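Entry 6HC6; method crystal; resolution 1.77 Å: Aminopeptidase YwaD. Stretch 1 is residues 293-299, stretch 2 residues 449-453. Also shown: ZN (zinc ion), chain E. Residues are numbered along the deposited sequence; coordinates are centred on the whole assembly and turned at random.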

# COMPACT_ATOMS: atom_id res chain seq x y z
N ALA A 293 1.78 6.12 -4.26
CA ALA A 293 2.53 4.97 -4.78
C ALA A 293 3.02 4.02 -3.68
O ALA A 293 4.07 3.39 -3.81
CB ALA A 293 3.71 5.42 -5.64
N GLU A 294 2.28 3.88 -2.59
CA GLU A 294 2.67 2.89 -1.59
C GLU A 294 2.53 1.46 -2.10
O GLU A 294 3.28 0.57 -1.68
CB GLU A 294 1.82 3.07 -0.34
CG GLU A 294 2.18 2.16 0.85
CD GLU A 294 1.59 0.77 0.77
OE1 GLU A 294 2.14 -0.14 1.43
OE2 GLU A 294 0.60 0.57 0.03
N GLU A 295 1.55 1.20 -2.97
CA GLU A 295 1.26 -0.17 -3.33
C GLU A 295 2.34 -0.75 -4.24
O GLU A 295 2.38 -1.96 -4.42
CB GLU A 295 -0.12 -0.29 -4.00
CG GLU A 295 -1.32 0.12 -3.11
CD GLU A 295 -1.68 -0.93 -2.03
OE1 GLU A 295 -0.91 -1.89 -1.80
OE2 GLU A 295 -2.73 -0.77 -1.40
N LEU A 296 3.20 0.10 -4.78
CA LEU A 296 4.31 -0.34 -5.61
C LEU A 296 5.56 -0.62 -4.80
O LEU A 296 6.60 -0.93 -5.39
CB LEU A 296 4.61 0.71 -6.68
CG LEU A 296 3.51 0.95 -7.70
CD1 LEU A 296 4.01 2.00 -8.70
CD2 LEU A 296 3.24 -0.36 -8.44
N GLY A 297 5.50 -0.50 -3.48
CA GLY A 297 6.66 -0.76 -2.66
C GLY A 297 7.12 0.46 -1.87
O GLY A 297 8.32 0.73 -1.79
N LEU A 298 6.17 1.20 -1.29
CA LEU A 298 6.48 2.32 -0.42
C LEU A 298 7.22 3.42 -1.18
O LEU A 298 8.12 4.06 -0.64
CB LEU A 298 7.32 1.88 0.79
CG LEU A 298 6.90 0.57 1.45
CD1 LEU A 298 7.72 0.31 2.72
CD2 LEU A 298 5.39 0.60 1.76
N LEU A 299 6.86 3.63 -2.45
CA LEU A 299 7.71 4.51 -3.26
C LEU A 299 7.63 5.96 -2.80
O LEU A 299 8.64 6.69 -2.87
CB LEU A 299 7.32 4.41 -4.73
CG LEU A 299 7.54 3.02 -5.33
CD1 LEU A 299 7.34 3.08 -6.84
CD2 LEU A 299 8.93 2.48 -4.99
ZN ZN E . -2.41 -2.50 -0.11
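Stretch 2 (449-453) DIFED

Carboxylates repel one another, yet metal sites routinely gather several of them within a few ångströms, and the backbone and rotamers around the cation must be arranged to allow it. The contact between residues 293-299 and 449-453 of the aminopeptidase YwaD is a compact example. The two segments are far apart in sequence and meet without forming a sheet. Stretch 1 is an irregular turn that ends where a helix begins, with L298 at the N-cap position; stretch 2 passes across it, and F451 and E452 have extended backbone angles. The chains run in opposite senses: the CA of G297 lies 5.0 Å from the CA of F451, and the CA of E295 lies 7.3 Å from that of E452.

At the zinc end the side chains do the reaching. E452 points toward stretch 1 and, with chi1 m and chi2 t, extends far enough for its OE1 to bind zinc at 2.3 Å. E295 leaves its backbone sideways, and its m, m conformation folds the carboxylate round to grip the same ion with both oxygens, OE1 at 2.3 Å and OE2 at 2.2 Å. The separation of 3.1 Å between E295 OE1 and E452 OE1 is therefore no hydrogen bond but two ligands sharing a metal. E294, with chi1 t and chi2 m, also brings its end close: its OE1 stands 2.8 Å from OE2 of E452. Water 1 sits 2.3 Å from the zinc and donates to E294 OE2 (2.7 Å) and E452 OE2 (2.5 Å), tying both carboxylates to the metal.

Farther along, the packing depends on a missing side chain. G297 adopts phi/psi of 118/43, where a CB would jam against the preceding carbonyl oxygen; it would also lie just 2.4 Å from F451 CE2. With glycine there, F451, at chi1 m and chi2 91°, brings CE2 to 3.6 Å from G297 CA, while L296 O meets the ring edge, 3.8 Å from CE2. L298 points toward stretch 2; chi1 of -41° places CG 3.6 Å from I450 O, and chi2 t then carries CD1 to 3.9 Å from I450 CG2.

No clear direct hydrogen bond joins the segments, but water links the backbones: water 3 donates to E295 O (3.1 Å) and accepts from E452 N (2.8 Å).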

# COMPACT_ATOMS: atom_id res chain seq x y z
N ASP A 449 8.96 -7.30 4.31
CA ASP A 449 8.53 -6.20 5.15
C ASP A 449 8.40 -4.89 4.38
O ASP A 449 8.08 -3.86 4.97
CB ASP A 449 9.50 -6.01 6.32
CG ASP A 449 9.31 -7.07 7.40
OD1 ASP A 449 8.15 -7.48 7.65
OD2 ASP A 449 10.32 -7.50 7.98
N ILE A 450 8.62 -4.90 3.07
CA ILE A 450 8.45 -3.72 2.23
C ILE A 450 7.23 -3.86 1.34
O ILE A 450 6.38 -2.96 1.28
CB ILE A 450 9.71 -3.45 1.39
CG1 ILE A 450 10.87 -3.06 2.30
CG2 ILE A 450 9.41 -2.34 0.37
CD1 ILE A 450 12.20 -3.01 1.61
N PHE A 451 7.11 -4.98 0.64
CA PHE A 451 6.09 -5.17 -0.37
C PHE A 451 4.90 -5.95 0.19
O PHE A 451 4.99 -6.61 1.23
CB PHE A 451 6.68 -5.89 -1.58
CG PHE A 451 7.85 -5.17 -2.18
CD1 PHE A 451 9.14 -5.45 -1.76
CD2 PHE A 451 7.65 -4.20 -3.16
CE1 PHE A 451 10.22 -4.78 -2.31
CE2 PHE A 451 8.73 -3.52 -3.70
CZ PHE A 451 10.01 -3.81 -3.27
N GLU A 452 3.78 -5.85 -0.52
CA GLU A 452 2.58 -6.63 -0.26
C GLU A 452 2.39 -7.63 -1.40
O GLU A 452 2.74 -7.34 -2.55
CB GLU A 452 1.34 -5.73 -0.15
CG GLU A 452 1.50 -4.66 0.94
CD GLU A 452 0.40 -3.62 0.95
OE1 GLU A 452 -0.76 -3.91 0.55
OE2 GLU A 452 0.68 -2.49 1.41
N ASP A 453 1.88 -8.81 -1.07
CA ASP A 453 1.52 -9.83 -2.06
C ASP A 453 2.71 -10.20 -2.95
O ASP A 453 2.67 -10.06 -4.17
CB ASP A 453 0.35 -9.36 -2.93
CG ASP A 453 -0.95 -9.21 -2.16
OD1 ASP A 453 -1.06 -9.75 -1.04
OD2 ASP A 453 -1.88 -8.55 -2.70
O HOH W 1 -1.28 -1.00 1.23
O HOH W 2 4.36 -1.96 -0.32
O HOH W 3 3.89 -3.77 -2.42